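Long-range contacts in radical SAM domain protein (Methanothrix thermoacetophila, PDB 6Y1X), which probably acts as the carbide synthase NifB, a radical SAM enzyme with iron-sulfur clusters that matures the iron-molybdenum cofactor of nitrogenase: residues 50-55 / 106-111; 58-63 / 112-117; 142-147 / 180-185; 164-169 / 217-222; 169-174 / 188-193. All coordinates share one frame; numbering follows the deposited sequence.

Overall arrangement
Interactions 1 and 4 join neighbouring strands of the same six-stranded parallel sheet, about 22 Å apart between centres and on opposite sides of the chain's centre; interaction 4 is buried throughout and interaction 1 mostly so. Interaction 1 relies on backbone pairing and a histidine bound to one iron-sulfur cluster; interaction 4 replaces backbone pairing by side-chain bonds where its strand pair ends. Interactions 2 and 3 touch through strands 61-63 and 177-182 of the antiparallel sheet: interaction 2 mixes one backbone hydrogen bond with packing beside the other cluster, and interaction 3 is apolar. Interaction 5, farther out and partly exposed, packs two helices and shares D169 with interaction 4. Interaction 2 also touches interaction 1.

Interaction 1. Residues 50-55 / 106-111; sequences RMHLPV and VVAVAG. With SF4 (iron/sulfur cluster), chain C.
The methyl of A110 lies over one face of the H52 imidazole, toward its rim, with A110 CB 3.9 Å from the ring centroid in a CH-pi contact. On the opposite face R50 NH2 sits 3.3 Å above the H52 ring centre. Held between methyl and guanidinium, the ring has its CG anti to the carbonyl carbon (chi1 -76°) and reaches the cluster, where H52 NE2 binds the iron FE3 at 2.2 Å. R50 bends at chi2 and chi3 and brings NH1 to 3.5 Å from cluster sulfur S4, a positive charge that probably helps balance the cluster. A108 and V106 line the same face, toward the cluster. On the other face, M51 and V107 lie side by side, M51 CG 3.7 Å from V107 CG2, and L53 CD1 reaches V107 CG1 at 3.6 Å. V55 CG2 meets V109 CG1 at 3.7 Å. Three backbone hydrogen bonds, M51 N to V106 O, A108 N to M51 O and L53 N to A108 O, pair the strands in parallel. Strand 49-52 is one edge of the six-stranded parallel sheet; strand 136-141 flanks 104-109 on its other side, and helices 87-100 and 119-131 cover M51, L53, V55 and V109.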
# COMPACT_ATOMS: atom_id res chain seq x y z
N ARG A 50 -15.03 1.78 -2.96
CA ARG A 50 -13.82 1.93 -3.74
C ARG A 50 -13.74 0.80 -4.76
O ARG A 50 -14.37 -0.25 -4.60
CB ARG A 50 -12.57 1.89 -2.85
CG ARG A 50 -12.78 1.16 -1.53
CD ARG A 50 -11.62 0.22 -1.21
NE ARG A 50 -11.48 -0.85 -2.18
CZ ARG A 50 -10.89 -2.02 -1.93
NH1 ARG A 50 -10.41 -2.28 -0.72
NH2 ARG A 50 -10.81 -2.94 -2.88
N MET A 51 -12.97 1.02 -5.81
CA MET A 51 -12.71 -0.02 -6.80
C MET A 51 -11.23 -0.04 -7.12
O MET A 51 -10.57 1.01 -7.17
CB MET A 51 -13.56 0.18 -8.07
CG MET A 51 -13.41 1.53 -8.74
SD MET A 51 -14.46 1.64 -10.21
CE MET A 51 -13.79 0.34 -11.23
N HIS A 52 -10.70 -1.24 -7.35
CA HIS A 52 -9.32 -1.44 -7.74
C HIS A 52 -9.24 -1.76 -9.23
O HIS A 52 -10.07 -2.51 -9.75
CB HIS A 52 -8.69 -2.59 -6.95
CG HIS A 52 -8.33 -2.22 -5.54
ND1 HIS A 52 -7.72 -3.10 -4.68
CD2 HIS A 52 -8.52 -1.08 -4.84
CE1 HIS A 52 -7.53 -2.52 -3.51
NE2 HIS A 52 -8.01 -1.29 -3.58
N LEU A 53 -8.25 -1.19 -9.90
CA LEU A 53 -8.03 -1.50 -11.30
C LEU A 53 -6.76 -2.33 -11.42
O LEU A 53 -5.66 -1.80 -11.21
CB LEU A 53 -7.92 -0.22 -12.14
CG LEU A 53 -9.18 0.64 -12.11
CD1 LEU A 53 -8.95 1.95 -12.85
CD2 LEU A 53 -10.37 -0.10 -12.70
N PRO A 54 -6.86 -3.61 -11.74
CA PRO A 54 -5.66 -4.47 -11.76
C PRO A 54 -4.87 -4.30 -13.05
O PRO A 54 -4.92 -5.10 -13.98
CB PRO A 54 -6.26 -5.87 -11.62
CG PRO A 54 -7.60 -5.75 -12.29
CD PRO A 54 -8.10 -4.37 -11.97
N VAL A 55 -4.09 -3.22 -13.11
CA VAL A 55 -3.34 -2.83 -14.30
C VAL A 55 -1.84 -3.00 -14.12
O VAL A 55 -1.08 -2.67 -15.04
CB VAL A 55 -3.67 -1.39 -14.73
CG1 VAL A 55 -5.14 -1.25 -15.06
CG2 VAL A 55 -3.29 -0.41 -13.63
N VAL A 106 -13.78 6.35 -4.77
CA VAL A 106 -12.34 6.17 -4.90
C VAL A 106 -12.05 5.18 -6.02
O VAL A 106 -12.73 4.15 -6.15
CB VAL A 106 -11.70 5.68 -3.58
CG1 VAL A 106 -10.20 5.47 -3.76
CG2 VAL A 106 -11.97 6.67 -2.46
N VAL A 107 -11.04 5.48 -6.82
CA VAL A 107 -10.49 4.55 -7.80
C VAL A 107 -9.00 4.41 -7.51
O VAL A 107 -8.29 5.41 -7.34
CB VAL A 107 -10.72 5.05 -9.24
CG1 VAL A 107 -9.92 4.23 -10.22
CG2 VAL A 107 -12.20 4.97 -9.58
N ALA A 108 -8.52 3.17 -7.45
CA ALA A 108 -7.17 2.92 -6.99
C ALA A 108 -6.52 1.86 -7.86
O ALA A 108 -7.18 1.05 -8.50
CB ALA A 108 -7.15 2.47 -5.52
N VAL A 109 -5.19 1.90 -7.87
CA VAL A 109 -4.39 0.82 -8.41
C VAL A 109 -3.58 0.26 -7.24
O VAL A 109 -2.86 1.00 -6.57
CB VAL A 109 -3.47 1.29 -9.55
CG1 VAL A 109 -2.61 0.13 -10.06
CG2 VAL A 109 -4.30 1.89 -10.68
N ALA A 110 -3.72 -1.05 -7.01
CA ALA A 110 -3.10 -1.70 -5.87
C ALA A 110 -2.50 -3.04 -6.23
O ALA A 110 -1.97 -3.72 -5.34
CB ALA A 110 -4.12 -1.88 -4.73
N GLY A 111 -2.54 -3.45 -7.49
CA GLY A 111 -2.03 -4.73 -7.89
C GLY A 111 -2.25 -5.00 -9.36
O GLY A 111 -2.57 -4.09 -10.13
FE1 SF4 C . -5.48 0.77 -0.37
FE2 SF4 C . -8.05 1.62 -0.02
FE3 SF4 C . -7.28 0.45 -2.36
FE4 SF4 C . -6.38 2.98 -1.73
S1 SF4 C . -8.56 2.35 -2.15
S2 SF4 C . -5.13 1.26 -2.59
S3 SF4 C . -6.14 2.77 0.55
S4 SF4 C . -7.36 -0.56 -0.29
O HOH W 1 -5.29 -2.52 -8.52

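Interaction 2. Residues 58-63 / 112-117; sequences KCNIQC and PGEPLA. With SF4 (iron/sulfur cluster), chain D.
G113 passes K58 so closely that its CA lies 3.6 Å from K58 O, and a side chain here would run into that carbonyl. Next, E114 N donates to K58 O at 2.8 Å, fixing the loop beside C59, whose SG binds the cluster iron FE4. E114 CB packs 3.7 Å from C59 SG, while E114 CG comes to 3.4 Å from N60 OD1. E114 CG is anti to the backbone N and the chain bends at chi2 (51°), turning its carboxylate away from 58-63: OE1 accepts from N142 N, and OE2 is hydrogen-bonded to T141 OG1 and, from above its plane, L116 N at 3.1 Å. A117 follows, its CB 4.0 Å from N60 ND2 and its O 3.5 Å from K58 CE. N60 OD1 accepts a hydrogen bond from N142 ND2; an alanine here would probably leave that amide without its mate and open a gap beside E114 and A117. C59, C63, whose SG binds FE2, and C66 form the CX3CX2C motif of radical SAM enzymes, and the G-E-P run of 113-115 resembles their GGEP motif. Strand 61-63 pairs with 177-182, while L116 packs on strand 136-141 and helix 146-156.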
# COMPACT_ATOMS: atom_id res chain seq x y z
N LYS A 58 3.53 -6.40 -12.77
CA LYS A 58 4.92 -6.62 -12.36
C LYS A 58 5.13 -6.14 -10.93
O LYS A 58 4.52 -5.16 -10.48
CB LYS A 58 5.89 -5.89 -13.28
CG LYS A 58 5.77 -6.27 -14.75
CD LYS A 58 6.88 -5.64 -15.57
CE LYS A 58 6.70 -4.14 -15.71
NZ LYS A 58 7.70 -3.57 -16.66
N CYS A 59 6.03 -6.81 -10.22
CA CYS A 59 6.54 -6.35 -8.94
C CYS A 59 8.06 -6.25 -8.98
O CYS A 59 8.73 -6.90 -9.79
CB CYS A 59 6.13 -7.29 -7.79
SG CYS A 59 6.37 -6.52 -6.18
N ASN A 60 8.59 -5.42 -8.09
CA ASN A 60 10.03 -5.16 -8.03
C ASN A 60 10.69 -5.66 -6.77
O ASN A 60 11.89 -5.44 -6.59
CB ASN A 60 10.30 -3.66 -8.21
CG ASN A 60 9.47 -2.79 -7.29
OD1 ASN A 60 8.72 -3.28 -6.45
ND2 ASN A 60 9.60 -1.48 -7.46
N ILE A 61 9.96 -6.32 -5.87
CA ILE A 61 10.55 -6.94 -4.69
C ILE A 61 9.94 -8.33 -4.54
O ILE A 61 9.06 -8.73 -5.31
CB ILE A 61 10.32 -6.10 -3.42
CG1 ILE A 61 8.85 -6.09 -3.02
CG2 ILE A 61 10.77 -4.66 -3.64
CD1 ILE A 61 8.58 -5.36 -1.71
N GLN A 62 10.39 -9.05 -3.52
CA GLN A 62 9.79 -10.33 -3.16
C GLN A 62 9.70 -10.40 -1.65
O GLN A 62 10.71 -10.58 -0.96
CB GLN A 62 10.59 -11.52 -3.72
CG GLN A 62 10.01 -12.86 -3.31
CD GLN A 62 8.62 -13.09 -3.86
OE1 GLN A 62 8.43 -13.21 -5.07
NE2 GLN A 62 7.63 -13.10 -2.98
N CYS A 63 8.48 -10.25 -1.14
CA CYS A 63 8.20 -10.38 0.28
C CYS A 63 8.20 -11.86 0.64
O CYS A 63 7.77 -12.70 -0.16
CB CYS A 63 6.85 -9.77 0.61
SG CYS A 63 6.65 -8.05 0.11
N PRO A 112 -2.07 -6.26 -9.78
CA PRO A 112 -1.78 -7.42 -8.93
C PRO A 112 -0.36 -7.43 -8.33
O PRO A 112 -0.10 -8.19 -7.39
CB PRO A 112 -1.96 -8.61 -9.88
CG PRO A 112 -2.86 -8.09 -10.97
CD PRO A 112 -2.43 -6.67 -11.15
N GLY A 113 0.54 -6.61 -8.88
CA GLY A 113 1.89 -6.47 -8.36
C GLY A 113 2.13 -5.12 -7.71
O GLY A 113 1.30 -4.64 -6.93
N GLU A 114 3.25 -4.48 -8.05
CA GLU A 114 3.62 -3.21 -7.44
C GLU A 114 3.18 -2.11 -8.38
O GLU A 114 3.71 -2.01 -9.50
CB GLU A 114 5.13 -3.14 -7.22
CG GLU A 114 5.72 -1.74 -6.99
CD GLU A 114 5.00 -0.94 -5.92
OE1 GLU A 114 4.50 -1.56 -4.95
OE2 GLU A 114 4.92 0.31 -6.04
N PRO A 115 2.19 -1.29 -8.00
CA PRO A 115 1.68 -0.26 -8.93
C PRO A 115 2.76 0.63 -9.54
O PRO A 115 2.72 0.88 -10.75
CB PRO A 115 0.70 0.51 -8.05
CG PRO A 115 0.13 -0.57 -7.17
CD PRO A 115 1.36 -1.37 -6.79
N LEU A 116 3.74 1.08 -8.76
CA LEU A 116 4.71 2.02 -9.30
C LEU A 116 5.74 1.38 -10.22
O LEU A 116 6.49 2.10 -10.88
CB LEU A 116 5.43 2.76 -8.17
CG LEU A 116 4.57 3.50 -7.14
CD1 LEU A 116 5.43 4.26 -6.16
CD2 LEU A 116 3.62 4.45 -7.85
N ALA A 117 5.77 0.05 -10.31
CA ALA A 117 6.70 -0.65 -11.19
C ALA A 117 6.12 -0.89 -12.57
O ALA A 117 6.73 -1.59 -13.38
CB ALA A 117 7.14 -1.98 -10.57
FE1 SF4 D . 4.03 -9.74 -3.35
FE2 SF4 D . 5.37 -7.99 -1.80
FE3 SF4 D . 3.01 -7.26 -2.94
FE4 SF4 D . 5.24 -7.57 -4.47
S1 SF4 D . 4.92 -5.99 -2.84
S2 SF4 D . 3.13 -8.36 -4.96
S3 SF4 D . 6.29 -9.33 -3.43
S4 SF4 D . 3.30 -8.89 -1.35

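Interaction 3. Residues 142-147 / 180-185; sequences NGLLLP and VIYKGE. With SO4 (sulfate ion), chain E.
The Y182 ring has L145 at its edge, L145 CD2 lying near the ring plane and 4.1 Å from Y182 CE1. Over one face runs the lysine that follows, K183 CG standing 3.7 Å above the centre of the Y182 ring. L144 approaches more obliquely, its CG and CD1 both 4.0 Å from Y182 CD1. The ring belongs to a beta hairpin, strands 177-182 and 185-188, whose two-residue turn at K183 and G184 has the backbone angles of type I'; Y182 and E185 form the hydrogen-bonded pair that closes the turn. Segment 142-147, by contrast, is the loop leading from barrel strand 136-141 into helix 146-156. Y182 CG is anti to the backbone N (chi1 -176°), which carries the ring across to the two leucines. The other branch of L144 meets the strand itself, L144 CD2 coming 3.3 Å from the carbonyl oxygen I181 O and 4.2 Å from V180 CB. I195 and L196 of helix 189-209 also pack on L144, and N199 ND2 hydrogen-bonds to L144 O, so this leucine fills the seam between hairpin, loop and helix. At the tip of the hairpin G184 N donates to a sulfate ion, probably from the crystallisation liquor. The loop keeps its shape through a type I turn from G143 to L146 and an Asx turn, in which L144 N donates to N142 OD1 at 3.0 Å, in the carbonyl plane.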
# COMPACT_ATOMS: atom_id res chain seq x y z
N ASN A 142 4.78 -0.65 -2.30
CA ASN A 142 5.77 -1.09 -1.33
C ASN A 142 6.80 -0.00 -1.03
O ASN A 142 7.64 -0.18 -0.14
CB ASN A 142 6.44 -2.39 -1.80
CG ASN A 142 7.18 -2.24 -3.12
OD1 ASN A 142 7.78 -1.21 -3.42
ND2 ASN A 142 7.14 -3.29 -3.93
N GLY A 143 6.76 1.11 -1.76
CA GLY A 143 7.58 2.27 -1.45
C GLY A 143 8.90 2.35 -2.16
O GLY A 143 9.54 3.41 -2.13
N LEU A 144 9.36 1.25 -2.78
CA LEU A 144 10.69 1.26 -3.39
C LEU A 144 10.82 2.33 -4.46
O LEU A 144 11.84 3.03 -4.52
CB LEU A 144 11.02 -0.11 -3.97
CG LEU A 144 12.41 -0.19 -4.61
CD1 LEU A 144 13.53 0.07 -3.60
CD2 LEU A 144 12.60 -1.55 -5.28
N LEU A 145 9.81 2.50 -5.30
CA LEU A 145 9.87 3.49 -6.37
C LEU A 145 9.14 4.78 -6.03
O LEU A 145 8.98 5.63 -6.90
CB LEU A 145 9.31 2.90 -7.68
CG LEU A 145 10.23 1.91 -8.39
CD1 LEU A 145 9.53 1.27 -9.58
CD2 LEU A 145 11.52 2.61 -8.82
N LEU A 146 8.70 4.94 -4.78
CA LEU A 146 7.97 6.15 -4.41
C LEU A 146 8.80 7.41 -4.60
O LEU A 146 8.27 8.40 -5.15
CB LEU A 146 7.43 6.02 -2.98
CG LEU A 146 6.50 7.15 -2.53
CD1 LEU A 146 5.40 7.34 -3.55
CD2 LEU A 146 5.91 6.87 -1.16
N PRO A 147 10.07 7.48 -4.18
CA PRO A 147 10.84 8.71 -4.46
C PRO A 147 10.94 9.02 -5.94
O PRO A 147 10.88 10.19 -6.33
CB PRO A 147 12.22 8.41 -3.86
CG PRO A 147 12.02 7.31 -2.92
CD PRO A 147 10.85 6.51 -3.38
N VAL A 180 15.21 -7.12 -3.67
CA VAL A 180 14.60 -5.96 -4.30
C VAL A 180 15.29 -5.75 -5.64
O VAL A 180 16.47 -6.06 -5.80
CB VAL A 180 14.69 -4.68 -3.43
CG1 VAL A 180 14.18 -4.93 -2.01
CG2 VAL A 180 16.11 -4.15 -3.40
N ILE A 181 14.52 -5.26 -6.61
CA ILE A 181 15.03 -4.92 -7.93
C ILE A 181 14.93 -3.41 -8.05
O ILE A 181 13.83 -2.85 -8.06
CB ILE A 181 14.25 -5.62 -9.05
CG1 ILE A 181 14.23 -7.13 -8.83
CG2 ILE A 181 14.86 -5.28 -10.41
CD1 ILE A 181 13.21 -7.84 -9.70
N TYR A 182 16.08 -2.73 -8.13
CA TYR A 182 16.08 -1.28 -8.18
C TYR A 182 17.06 -0.83 -9.25
O TYR A 182 18.25 -1.16 -9.18
CB TYR A 182 16.47 -0.69 -6.82
CG TYR A 182 16.41 0.81 -6.78
CD1 TYR A 182 15.21 1.47 -7.00
CD2 TYR A 182 17.55 1.57 -6.54
CE1 TYR A 182 15.14 2.85 -6.97
CE2 TYR A 182 17.48 2.95 -6.51
CZ TYR A 182 16.28 3.58 -6.73
OH TYR A 182 16.20 4.95 -6.70
N LYS A 183 16.56 -0.03 -10.20
CA LYS A 183 17.36 0.54 -11.29
C LYS A 183 18.21 -0.52 -11.99
O LYS A 183 19.41 -0.35 -12.22
CB LYS A 183 18.23 1.70 -10.79
CG LYS A 183 17.41 2.88 -10.29
CD LYS A 183 18.26 4.12 -10.17
CE LYS A 183 17.43 5.31 -9.71
NZ LYS A 183 18.14 6.59 -9.96
N GLY A 184 17.57 -1.64 -12.33
CA GLY A 184 18.26 -2.62 -13.15
C GLY A 184 19.17 -3.57 -12.42
O GLY A 184 20.02 -4.20 -13.06
N GLU A 185 19.04 -3.69 -11.11
CA GLU A 185 19.87 -4.61 -10.35
C GLU A 185 19.06 -5.25 -9.24
O GLU A 185 18.29 -4.58 -8.55
CB GLU A 185 21.11 -3.90 -9.77
CG GLU A 185 22.00 -4.80 -8.94
CD GLU A 185 23.44 -4.30 -8.86
OE1 GLU A 185 23.75 -3.25 -9.47
OE2 GLU A 185 24.25 -4.94 -8.17
S SO4 E . 14.21 -2.44 -13.51
O1 SO4 E . 12.86 -2.96 -13.38
O2 SO4 E . 14.27 -1.42 -14.55
O3 SO4 E . 15.10 -3.54 -13.86
O4 SO4 E . 14.62 -1.83 -12.25

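Interaction 4. Residues 164-169 / 217-222; sequences TLNAVD and NTVLIP
T164 and N217 form a single parallel bridge, CA to CA 4.5 Å, with L165 N donating to N217 O at 2.8 Å in a nearly straight line with the carbonyl. Beyond it the backbones part and side chains take over the pairing. T218 OG1, anti to the carbonyl carbon (chi1 -61°), donates to L165 O at 2.9 Å and is also hydrogen-bonded to H244 NE2. The amide of N166 stands in for a backbone carbonyl: N166 OD1 accepts from V219 N at 2.9 Å, with 171° at the hydrogen, while its ND2 is hydrogen-bonded to Y65 OH. Strands 160-164 and 213-220 are neighbours in the parallel sheet of the radical SAM partial barrel, and this is where 164-169 leaves that sheet. A valine in place of T218 would probably leave L165 O and the H244 imidazole each without a mate. On the T164 side, T164 OG1 lies 3.6 Å from N217 CB, and N217 OD1 turns to K215 NZ and N245 ND2. The L165 side chain leads away from the strand, to L197 and Q200 of helix 189-209 and I236 of helix 229-239. N225 ND2 hydrogen-bonds to both N166 O and V219 O.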
# COMPACT_ATOMS: atom_id res chain seq x y z
N THR A 164 3.37 0.20 2.25
CA THR A 164 3.53 -0.91 3.18
C THR A 164 4.94 -0.85 3.76
O THR A 164 5.93 -1.04 3.04
CB THR A 164 3.25 -2.25 2.50
OG1 THR A 164 1.86 -2.31 2.15
CG2 THR A 164 3.54 -3.41 3.47
N LEU A 165 5.02 -0.59 5.05
CA LEU A 165 6.28 -0.39 5.75
C LEU A 165 6.33 -1.39 6.89
O LEU A 165 5.60 -1.25 7.88
CB LEU A 165 6.41 1.04 6.27
CG LEU A 165 7.71 1.43 6.98
CD1 LEU A 165 8.89 1.27 6.05
CD2 LEU A 165 7.62 2.86 7.47
N ASN A 166 7.15 -2.43 6.74
CA ASN A 166 7.17 -3.53 7.68
C ASN A 166 8.34 -3.45 8.65
O ASN A 166 8.42 -4.26 9.57
CB ASN A 166 7.23 -4.86 6.93
CG ASN A 166 5.94 -5.17 6.21
OD1 ASN A 166 4.86 -4.81 6.67
ND2 ASN A 166 6.04 -5.82 5.06
N ALA A 167 9.25 -2.50 8.44
CA ALA A 167 10.41 -2.32 9.30
C ALA A 167 10.99 -0.94 9.06
O ALA A 167 10.99 -0.44 7.94
CB ALA A 167 11.47 -3.40 9.02
N VAL A 168 11.48 -0.32 10.13
CA VAL A 168 12.32 0.87 10.05
C VAL A 168 13.74 0.57 10.52
O VAL A 168 14.56 1.49 10.66
CB VAL A 168 11.72 2.07 10.81
CG1 VAL A 168 10.41 2.51 10.16
CG2 VAL A 168 11.52 1.73 12.28
N ASP A 169 14.03 -0.69 10.79
CA ASP A 169 15.37 -1.18 11.06
C ASP A 169 15.71 -2.18 9.96
O ASP A 169 15.01 -3.20 9.82
CB ASP A 169 15.42 -1.85 12.44
CG ASP A 169 16.80 -2.39 12.80
OD1 ASP A 169 17.52 -2.90 11.93
OD2 ASP A 169 17.15 -2.30 14.00
N ASN A 217 0.61 0.70 5.87
CA ASN A 217 0.29 -0.66 6.27
C ASN A 217 1.51 -1.30 6.92
O ASN A 217 2.64 -1.09 6.47
CB ASN A 217 -0.10 -1.51 5.06
CG ASN A 217 -1.41 -1.08 4.43
OD1 ASN A 217 -2.23 -0.40 5.05
ND2 ASN A 217 -1.62 -1.51 3.20
N THR A 218 1.28 -2.11 7.95
CA THR A 218 2.32 -2.95 8.51
C THR A 218 1.77 -4.35 8.69
O THR A 218 0.72 -4.53 9.33
CB THR A 218 2.83 -2.42 9.86
OG1 THR A 218 3.40 -1.12 9.69
CG2 THR A 218 3.88 -3.37 10.45
N VAL A 219 2.46 -5.34 8.12
CA VAL A 219 2.10 -6.74 8.31
C VAL A 219 2.70 -7.16 9.64
O VAL A 219 3.91 -7.06 9.84
CB VAL A 219 2.61 -7.62 7.17
CG1 VAL A 219 2.16 -9.06 7.37
CG2 VAL A 219 2.11 -7.10 5.83
N LEU A 220 1.85 -7.61 10.56
CA LEU A 220 2.30 -8.02 11.88
C LEU A 220 2.80 -9.45 11.81
O LEU A 220 2.00 -10.39 11.70
CB LEU A 220 1.17 -7.85 12.88
CG LEU A 220 1.51 -8.00 14.36
CD1 LEU A 220 2.48 -6.91 14.80
CD2 LEU A 220 0.23 -7.96 15.17
N ILE A 221 4.11 -9.63 11.92
CA ILE A 221 4.74 -10.93 11.73
C ILE A 221 5.30 -11.39 13.07
O ILE A 221 6.34 -10.88 13.51
CB ILE A 221 5.85 -10.87 10.67
CG1 ILE A 221 5.29 -10.29 9.36
CG2 ILE A 221 6.44 -12.24 10.43
CD1 ILE A 221 6.38 -9.71 8.42
N PRO A 222 4.64 -12.32 13.76
CA PRO A 222 5.10 -12.72 15.10
C PRO A 222 6.53 -13.23 15.07
O PRO A 222 6.92 -14.00 14.18
CB PRO A 222 4.11 -13.82 15.49
CG PRO A 222 2.87 -13.47 14.75
CD PRO A 222 3.35 -12.94 13.42

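Interaction 5. Residues 169-174 / 188-193; sequences DPTIGE and EGLEAA
P170 and A193 pack where the short helix 170-173 meets helix 189-209, the long helix of the beta-alpha-beta crossover between strands 160-164 and 213-220, into which helix 170-173 and a hairpin are inserted. The apolar contacts centre on one branch of L190. Its CG is anti to the backbone N (chi1 -174°), and L190 CD1 reaches P170 CB at 4.0 Å and T171 CG2 at 4.1 Å, with the T171 and L190 side chains lying side by side; the same L190 CD1 also lies 3.6 Å from P170 O. The methyl of A193 presses on backbone instead: A193 CB is 3.4 Å from P170 O and 3.5 Å from E174 N, E174 N being hydrogen-bonded to P170 O. A side chain on G173 would point at that same methyl, so glycine suits the close approach. Polar atoms meet without a bond across the pair. The extended E174 chain crosses L190 at about a right angle and lays its carboxylate beside the backbone of G189 and L190, E174 CD 3.5 Å from L190 N. P170 also touches K194 and L197 of the long helix. Capping completes the account: D169 is the N-cap of helix 170-173, its OD1 taking the T171 hydroxyl from above the carboxylate plane and T171 N, at 2.8 Å, nearly in line with the D169 CG-OD1 bond.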
# COMPACT_ATOMS: atom_id res chain seq x y z
N ASP A 169 14.03 -0.69 10.79
CA ASP A 169 15.37 -1.18 11.06
C ASP A 169 15.71 -2.18 9.96
O ASP A 169 15.01 -3.20 9.82
CB ASP A 169 15.42 -1.85 12.44
CG ASP A 169 16.80 -2.39 12.80
OD1 ASP A 169 17.52 -2.90 11.93
OD2 ASP A 169 17.15 -2.30 14.00
N PRO A 170 16.76 -1.94 9.16
CA PRO A 170 17.00 -2.83 8.01
C PRO A 170 17.44 -4.23 8.41
O PRO A 170 17.28 -5.15 7.60
CB PRO A 170 18.11 -2.10 7.24
CG PRO A 170 18.84 -1.35 8.30
CD PRO A 170 17.78 -0.89 9.27
N THR A 171 17.97 -4.42 9.62
CA THR A 171 18.26 -5.78 10.06
C THR A 171 16.99 -6.58 10.26
O THR A 171 16.99 -7.81 10.10
CB THR A 171 19.09 -5.77 11.35
OG1 THR A 171 18.31 -5.24 12.42
CG2 THR A 171 20.36 -4.94 11.17
N ILE A 172 15.90 -5.91 10.62
CA ILE A 172 14.59 -6.56 10.63
C ILE A 172 14.04 -6.66 9.21
O ILE A 172 13.45 -7.68 8.84
CB ILE A 172 13.64 -5.83 11.58
CG1 ILE A 172 14.18 -5.96 13.01
CG2 ILE A 172 12.22 -6.38 11.46
CD1 ILE A 172 13.42 -5.19 14.06
N GLY A 173 14.20 -5.60 8.41
CA GLY A 173 13.79 -5.67 7.01
C GLY A 173 14.38 -6.86 6.28
O GLY A 173 13.72 -7.49 5.45
N GLU A 174 15.64 -7.19 6.58
CA GLU A 174 16.31 -8.28 5.88
C GLU A 174 15.60 -9.61 6.12
O GLU A 174 15.66 -10.52 5.28
CB GLU A 174 17.77 -8.39 6.32
CG GLU A 174 18.53 -9.49 5.59
CD GLU A 174 19.93 -9.70 6.13
OE1 GLU A 174 20.31 -9.02 7.10
OE2 GLU A 174 20.66 -10.56 5.57
N GLU A 188 20.09 -8.59 -2.62
CA GLU A 188 19.60 -9.47 -1.56
C GLU A 188 20.15 -9.01 -0.21
O GLU A 188 21.04 -8.17 -0.13
CB GLU A 188 20.01 -10.93 -1.81
CG GLU A 188 19.40 -11.54 -3.07
CD GLU A 188 19.76 -13.01 -3.24
OE1 GLU A 188 19.59 -13.54 -4.35
OE2 GLU A 188 20.24 -13.63 -2.26
N GLY A 189 19.61 -9.61 0.85
CA GLY A 189 20.20 -9.44 2.16
C GLY A 189 20.04 -8.03 2.71
O GLY A 189 19.10 -7.29 2.37
N LEU A 190 20.99 -7.65 3.56
CA LEU A 190 20.92 -6.37 4.25
C LEU A 190 20.98 -5.21 3.27
O LEU A 190 20.31 -4.19 3.46
CB LEU A 190 22.05 -6.27 5.28
CG LEU A 190 22.08 -5.07 6.22
CD1 LEU A 190 20.85 -5.06 7.10
CD2 LEU A 190 23.34 -5.09 7.06
N GLU A 191 21.79 -5.34 2.21
CA GLU A 191 21.87 -4.29 1.20
C GLU A 191 20.50 -4.02 0.59
O GLU A 191 20.09 -2.86 0.44
CB GLU A 191 22.87 -4.67 0.10
CG GLU A 191 23.05 -3.58 -0.95
CD GLU A 191 24.24 -3.81 -1.87
OE1 GLU A 191 24.71 -4.96 -1.98
OE2 GLU A 191 24.69 -2.83 -2.50
N ALA A 192 19.79 -5.08 0.20
CA ALA A 192 18.43 -4.93 -0.33
C ALA A 192 17.52 -4.23 0.68
O ALA A 192 16.75 -3.33 0.32
CB ALA A 192 17.86 -6.29 -0.72
N ALA A 193 17.58 -4.66 1.94
CA ALA A 193 16.73 -4.06 2.97
C ALA A 193 17.05 -2.59 3.18
O ALA A 193 16.14 -1.78 3.42
CB ALA A 193 16.86 -4.83 4.28